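Side-chain contacts in beta-lactamase (Sebaldella termitidis, PDB 6N1N), which probably hydrolyses beta-lactam antibiotics to substituted beta-amino acids, as a member of the class D beta-lactamase family: residues 158-163 against 167-172; 123-128 against 151-156. One frame throughout, in Å; residues are numbered along the deposited sequence.

Overall arrangement
Both contacts use helix 147-159. Interaction 2 packs its middle against the loop after helix 113-122, and interaction 1 joins the turn that follows it to helix 166-175. Interaction 2 is buried, with centre about 11 Å from that of the chain. Interaction 1 is partly buried, at about 16 Å. Their chemistry follows. The inner contact is mainly aromatic, with one water between asparagines at its margin. The outer one combines a carboxylate-covered tyrosine ring with a direct hydrogen bond to backbone. The two touch mainly through Phe162, whose ring packs on Phe123, Phe153 and Asn156, and probably by a hydrogen bond from Lys161 N to Asn156 O. Each contact includes a Schellman motif, at Glu160 and at Asn124.

Interaction 1. Residues 158-163 against 167-172; sequences YEEKFM and KTYKIV
Glu160 and Phe162 meet Tyr169 in a loop-to-helix contact, where the chain leaves helix 147-159 and soon enters helix 166-175. Tyr169 does most of the work from the second helix. One face of its ring lies along the Glu160 side chain, and its hydroxyl is bound to the backbone of Phe162.

Glu160 is the first residue after helix 147-159 and has the positive phi (56°) of a Schellman motif. Its side chain runs over one face of the Tyr169 ring in the opposite direction to the tyrosine. CB of Glu160 sits above the middle of the ring, 3.6 Å from the centroid, as a CH-pi contact. The chain is extended beyond CG, which carries the carboxylate back toward the root of the tyrosine. There it stacks almost flat on the ring, with the two planes 13° apart. OE1 of Glu160 lies 3.5 Å from CD2 of Tyr169. The other oxygen, OE2, forms a salt bridge with Lys173, one turn beyond Tyr169 on helix 166-175. The lysine probably steadies the carboxylate over the ring.

At the far end of the ring, Tyr169 OH donates a hydrogen bond of 2.7 Å to Phe162 O. The carbonyl oxygen lies at the ring edge, near its plane. The bond is strongly bent at the acceptor, with a C=O...O angle of 106°. CB of Phe162 also comes within 3.1 Å of Tyr169 OH, a close approach. Within 158-163, Lys161 NZ forms a salt bridge of 2.9 Å with Glu159 OE1, which it meets from above the carboxylate plane.

Neighbouring elements pack on both segments. Thr168, Ile171 and Val172 pack on Leu62 of helix 56-63. Phe162 meets the ring of Phe123, while Tyr158 reaches Tyr206 of strand 198-209.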
loop_
_atom_site.group_PDB
_atom_site.type_symbol
_atom_site.label_atom_id
_atom_site.label_comp_id
_atom_site.label_asym_id
_atom_site.label_seq_id
_atom_site.Cartn_x
_atom_site.Cartn_y
_atom_site.Cartn_z
ATOM N N TYR A 158 -11.912 -1.363 4.071
ATOM C CA TYR A 158 -12.666 -2.611 4.064
ATOM C C TYR A 158 -14.062 -2.443 4.650
ATOM O O TYR A 158 -15.037 -2.975 4.096
ATOM C CB TYR A 158 -11.875 -3.672 4.829
ATOM C CG TYR A 158 -12.620 -4.983 4.965
ATOM C CD1 TYR A 158 -12.729 -5.849 3.892
ATOM C CD2 TYR A 158 -13.210 -5.338 6.158
ATOM C CE1 TYR A 158 -13.422 -7.051 3.999
ATOM C CE2 TYR A 158 -13.891 -6.520 6.286
ATOM C CZ TYR A 158 -13.989 -7.387 5.201
ATOM O OH TYR A 158 -14.678 -8.573 5.346
ATOM N N GLU A 159 -14.180 -1.745 5.775
ATOM C CA GLU A 159 -15.476 -1.505 6.404
ATOM C C GLU A 159 -16.288 -0.443 5.684
ATOM O O GLU A 159 -17.468 -0.251 6.008
ATOM C CB GLU A 159 -15.264 -1.107 7.866
ATOM C CG GLU A 159 -14.849 -2.293 8.731
ATOM C CD GLU A 159 -14.656 -1.939 10.198
ATOM O OE1 GLU A 159 -14.512 -0.734 10.504
ATOM O OE2 GLU A 159 -14.661 -2.873 11.032
ATOM N N GLU A 160 -15.686 0.223 4.698
ATOM C CA GLU A 160 -16.302 1.310 3.929
ATOM C C GLU A 160 -16.799 2.441 4.830
ATOM O O GLU A 160 -17.888 2.995 4.651
ATOM C CB GLU A 160 -17.407 0.765 3.012
ATOM C CG GLU A 160 -16.858 -0.371 2.163
ATOM C CD GLU A 160 -17.646 -0.731 0.923
ATOM O OE1 GLU A 160 -18.661 -0.075 0.603
ATOM O OE2 GLU A 160 -17.218 -1.704 0.285
ATOM N N LYS A 161 -15.956 2.821 5.795
ATOM C CA LYS A 161 -16.286 3.865 6.754
ATOM C C LYS A 161 -16.086 5.277 6.229
ATOM O O LYS A 161 -16.674 6.227 6.782
ATOM C CB LYS A 161 -15.439 3.693 8.018
ATOM C CG LYS A 161 -15.827 2.496 8.897
ATOM C CD LYS A 161 -17.243 2.607 9.417
ATOM C CE LYS A 161 -17.351 2.130 10.862
ATOM N NZ LYS A 161 -17.018 0.689 11.012
ATOM N N PHE A 162 -15.254 5.453 5.206
ATOM C CA PHE A 162 -15.035 6.773 4.645
ATOM C C PHE A 162 -16.252 7.201 3.834
ATOM O O PHE A 162 -16.980 6.370 3.292
ATOM C CB PHE A 162 -13.807 6.773 3.737
ATOM C CG PHE A 162 -12.549 6.246 4.382
ATOM C CD1 PHE A 162 -12.147 6.687 5.619
ATOM C CD2 PHE A 162 -11.759 5.307 3.725
ATOM C CE1 PHE A 162 -10.974 6.193 6.199
ATOM C CE2 PHE A 162 -10.563 4.828 4.299
ATOM C CZ PHE A 162 -10.186 5.279 5.526
HETATM N N MSE A 163 -16.465 8.509 3.744
HETATM C CA MSE A 163 -17.574 9.030 2.956
HETATM C C MSE A 163 -17.206 9.040 1.470
HETATM O O MSE A 163 -16.795 10.058 0.908
HETATM C CB MSE A 163 -17.964 10.426 3.450
HETATM C CG MSE A 163 -18.440 10.439 4.906
HETATM SE SE MSE A 163 -19.987 9.280 5.244
HETATM C CE MSE A 163 -21.191 10.047 3.913
ATOM N N LYS A 167 -19.793 3.015 -5.749
ATOM C CA LYS A 167 -19.041 2.683 -6.960
ATOM C C LYS A 167 -17.547 2.836 -6.743
ATOM O O LYS A 167 -16.756 2.015 -7.207
ATOM C CB LYS A 167 -19.528 3.574 -8.106
ATOM C CG LYS A 167 -18.677 3.576 -9.387
ATOM C CD LYS A 167 -19.188 4.640 -10.380
ATOM C CE LYS A 167 -18.366 4.719 -11.672
ATOM N NZ LYS A 167 -18.599 3.567 -12.599
ATOM N N THR A 168 -17.130 3.881 -6.039
ATOM C CA THR A 168 -15.715 4.059 -5.744
ATOM C C THR A 168 -15.150 2.878 -4.977
ATOM O O THR A 168 -14.091 2.335 -5.317
ATOM C CB THR A 168 -15.545 5.342 -4.941
ATOM O OG1 THR A 168 -15.925 6.433 -5.780
ATOM C CG2 THR A 168 -14.143 5.510 -4.477
ATOM N N TYR A 169 -15.832 2.494 -3.898
ATOM C CA TYR A 169 -15.383 1.336 -3.135
ATOM C C TYR A 169 -15.384 0.063 -3.981
ATOM O O TYR A 169 -14.450 -0.752 -3.893
ATOM C CB TYR A 169 -16.297 1.134 -1.932
ATOM C CG TYR A 169 -16.046 2.009 -0.741
ATOM C CD1 TYR A 169 -14.862 1.921 -0.030
ATOM C CD2 TYR A 169 -17.043 2.879 -0.278
ATOM C CE1 TYR A 169 -14.640 2.704 1.081
ATOM C CE2 TYR A 169 -16.840 3.674 0.853
ATOM C CZ TYR A 169 -15.645 3.571 1.531
ATOM O OH TYR A 169 -15.404 4.324 2.637
ATOM N N LYS A 170 -16.436 -0.157 -4.770
ATOM C CA LYS A 170 -16.551 -1.408 -5.511
ATOM C C LYS A 170 -15.417 -1.547 -6.529
ATOM O O LYS A 170 -14.798 -2.616 -6.648
ATOM C CB LYS A 170 -17.916 -1.493 -6.211
ATOM C CG LYS A 170 -18.106 -2.699 -7.163
ATOM C CD LYS A 170 -19.593 -2.886 -7.508
ATOM C CE LYS A 170 -19.836 -3.715 -8.767
ATOM N NZ LYS A 170 -19.668 -5.179 -8.564
ATOM N N ILE A 171 -15.122 -0.470 -7.249
ATOM C CA ILE A 171 -14.057 -0.497 -8.243
ATOM C C ILE A 171 -12.697 -0.692 -7.581
ATOM O O ILE A 171 -11.889 -1.510 -8.028
ATOM C CB ILE A 171 -14.090 0.788 -9.092
ATOM C CG1 ILE A 171 -15.289 0.777 -10.047
ATOM C CG2 ILE A 171 -12.788 0.936 -9.831
ATOM C CD1 ILE A 171 -15.616 2.139 -10.634
ATOM N N VAL A 172 -12.402 0.057 -6.512
ATOM C CA VAL A 172 -11.066 -0.046 -5.937
ATOM C C VAL A 172 -10.855 -1.412 -5.294
ATOM O O VAL A 172 -9.802 -2.029 -5.469
ATOM C CB VAL A 172 -10.783 1.112 -4.961
ATOM C CG1 VAL A 172 -9.486 0.878 -4.199
ATOM C CG2 VAL A 172 -10.696 2.444 -5.719
#

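Interaction 2. Residues 123-128 against 151-156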
loop_
_atom_site.group_PDB
_atom_site.type_symbol
_atom_site.label_atom_id
_atom_site.label_comp_id
_atom_site.label_asym_id
_atom_site.label_seq_id
_atom_site.Cartn_x
_atom_site.Cartn_y
_atom_site.Cartn_z
ATOM N N PHE A 123 -9.002 10.069 5.765
ATOM C CA PHE A 123 -8.317 8.786 5.750
ATOM C C PHE A 123 -7.377 8.584 6.941
ATOM O O PHE A 123 -6.790 7.495 7.066
ATOM C CB PHE A 123 -7.498 8.644 4.454
ATOM C CG PHE A 123 -8.310 8.511 3.203
ATOM C CD1 PHE A 123 -9.682 8.320 3.239
ATOM C CD2 PHE A 123 -7.683 8.587 1.972
ATOM C CE1 PHE A 123 -10.414 8.190 2.066
ATOM C CE2 PHE A 123 -8.415 8.467 0.800
ATOM C CZ PHE A 123 -9.784 8.266 0.867
ATOM N N ASN A 124 -7.193 9.597 7.799
ATOM C CA ASN A 124 -6.215 9.524 8.890
ATOM C C ASN A 124 -4.858 9.059 8.355
ATOM O O ASN A 124 -4.229 8.137 8.870
ATOM C CB ASN A 124 -6.704 8.586 9.998
ATOM C CG ASN A 124 -8.115 8.880 10.416
ATOM O OD1 ASN A 124 -8.384 9.933 10.994
ATOM N ND2 ASN A 124 -9.033 7.956 10.123
ATOM N N TYR A 125 -4.411 9.703 7.285
ATOM C CA TYR A 125 -3.321 9.152 6.487
ATOM C C TYR A 125 -2.013 9.748 6.969
ATOM O O TYR A 125 -1.467 10.699 6.402
ATOM C CB TYR A 125 -3.555 9.384 5.009
ATOM C CG TYR A 125 -2.745 8.415 4.149
ATOM C CD1 TYR A 125 -3.252 7.156 3.818
ATOM C CD2 TYR A 125 -1.461 8.717 3.751
ATOM C CE1 TYR A 125 -2.516 6.254 3.054
ATOM C CE2 TYR A 125 -0.703 7.818 2.985
ATOM C CZ TYR A 125 -1.248 6.593 2.632
ATOM O OH TYR A 125 -0.506 5.699 1.902
ATOM N N GLY A 126 -1.483 9.141 8.033
ATOM C CA GLY A 126 -0.147 9.480 8.493
ATOM C C GLY A 126 -0.060 10.906 8.996
ATOM O O GLY A 126 -0.964 11.411 9.675
ATOM N N ASN A 127 1.049 11.584 8.663
ATOM C CA ASN A 127 1.202 12.966 9.097
ATOM C C ASN A 127 0.364 13.955 8.283
ATOM O O ASN A 127 0.301 15.136 8.640
ATOM C CB ASN A 127 2.683 13.384 9.066
ATOM C CG ASN A 127 3.292 13.340 7.673
ATOM O OD1 ASN A 127 2.603 13.120 6.676
ATOM N ND2 ASN A 127 4.617 13.576 7.600
ATOM N N GLN A 128 -0.299 13.485 7.224
ATOM C CA GLN A 128 -1.219 14.284 6.415
ATOM C C GLN A 128 -0.554 15.503 5.793
ATOM O O GLN A 128 -1.237 16.477 5.484
ATOM C CB GLN A 128 -2.440 14.717 7.232
ATOM C CG GLN A 128 -3.221 13.535 7.798
ATOM C CD GLN A 128 -4.454 13.943 8.578
ATOM O OE1 GLN A 128 -5.051 14.980 8.311
ATOM N NE2 GLN A 128 -4.834 13.128 9.567
ATOM N N ILE A 151 -2.508 0.067 8.170
ATOM C CA ILE A 151 -3.512 -0.942 8.487
ATOM C C ILE A 151 -4.810 -0.281 8.918
ATOM O O ILE A 151 -5.900 -0.708 8.520
ATOM C CB ILE A 151 -2.973 -1.904 9.555
ATOM C CG1 ILE A 151 -1.941 -2.852 8.905
ATOM C CG2 ILE A 151 -4.114 -2.667 10.230
ATOM C CD1 ILE A 151 -1.118 -3.656 9.869
ATOM N N ASP A 152 -4.739 0.757 9.745
ATOM C CA ASP A 152 -5.984 1.365 10.203
ATOM C C ASP A 152 -6.748 1.960 9.027
ATOM O O ASP A 152 -7.976 1.836 8.954
ATOM C CB ASP A 152 -5.696 2.389 11.300
ATOM C CG ASP A 152 -5.601 1.712 12.703
ATOM O OD1 ASP A 152 -6.417 0.799 13.003
ATOM O OD2 ASP A 152 -4.703 2.050 13.489
ATOM N N PHE A 153 -6.020 2.531 8.061
ATOM C CA PHE A 153 -6.641 3.051 6.842
ATOM C C PHE A 153 -7.274 1.923 6.027
ATOM O O PHE A 153 -8.404 2.060 5.532
ATOM C CB PHE A 153 -5.584 3.809 6.029
ATOM C CG PHE A 153 -5.920 3.938 4.562
ATOM C CD1 PHE A 153 -6.851 4.851 4.121
ATOM C CD2 PHE A 153 -5.326 3.105 3.643
ATOM C CE1 PHE A 153 -7.170 4.929 2.770
ATOM C CE2 PHE A 153 -5.634 3.181 2.311
ATOM C CZ PHE A 153 -6.545 4.080 1.864
ATOM N N LEU A 154 -6.585 0.794 5.922
ATOM C CA LEU A 154 -7.096 -0.326 5.147
ATOM C C LEU A 154 -8.321 -0.957 5.812
ATOM O O LEU A 154 -9.226 -1.386 5.106
ATOM C CB LEU A 154 -6.011 -1.369 4.939
ATOM C CG LEU A 154 -4.871 -0.944 4.018
ATOM C CD1 LEU A 154 -3.660 -1.815 4.209
ATOM C CD2 LEU A 154 -5.317 -0.976 2.565
ATOM N N ILE A 155 -8.367 -1.007 7.153
ATOM C CA ILE A 155 -9.557 -1.510 7.846
ATOM C C ILE A 155 -10.758 -0.622 7.546
ATOM O O ILE A 155 -11.876 -1.103 7.292
ATOM C CB ILE A 155 -9.302 -1.602 9.364
ATOM C CG1 ILE A 155 -8.239 -2.645 9.695
ATOM C CG2 ILE A 155 -10.583 -1.949 10.108
ATOM C CD1 ILE A 155 -7.705 -2.549 11.101
ATOM N N ASN A 156 -10.567 0.691 7.649
ATOM C CA ASN A 156 -11.632 1.626 7.324
ATOM C C ASN A 156 -12.077 1.501 5.867
ATOM O O ASN A 156 -13.251 1.686 5.563
ATOM C CB ASN A 156 -11.183 3.055 7.638
ATOM C CG ASN A 156 -11.301 3.377 9.111
ATOM O OD1 ASN A 156 -12.278 3.006 9.752
ATOM N ND2 ASN A 156 -10.304 4.048 9.657
HETATM O O HOH W 1 -7.851 5.377 8.855
#
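Phe123, Tyr125 and Phe153 form an aromatic cluster within the transpeptidase-like fold. It joins the loop after helix 113-122 to helix 147-159. Phe153 is the shared member.

The tight side is all rings. Tyr125 turns an edge to one face of Phe153 in a T-shaped pair, with centroids 5.5 Å apart and planes at 84°. CD1 of Tyr125 leads, 4.2 Å from CG of Phe153. Phe123 and Phe153 lie side by side and point the same way, but their planes are oblique, at 56°. CE1 of Phe153 sits over the Phe123 face, offset toward its rim and 3.8 Å from CD2 of Phe123. Phe153 has CG anti to its backbone N (chi1 158°), which brings one face to Tyr125 and CE1 over the Phe123 ring. Pro56 of helix 56-63 touches all three rings. Tyr125 also meets Phe53 edge-to-face, and its side chain is about 9 Å from that of Ser51, the predicted acyl-ester nucleophile.

The polar side is looser. Asn124 is the positive-phi residue of the Schellman motif after helix 113-122, and its exposed side chain crosses that of Asn156 at about a right angle. The two amides are 4.1 Å apart at their ND2 atoms and meet through a water. That water accepts from Asn124 ND2 and from Asn156 ND2, at 2.9 Å from the latter, and donates to Phe123 O at 3.0 Å.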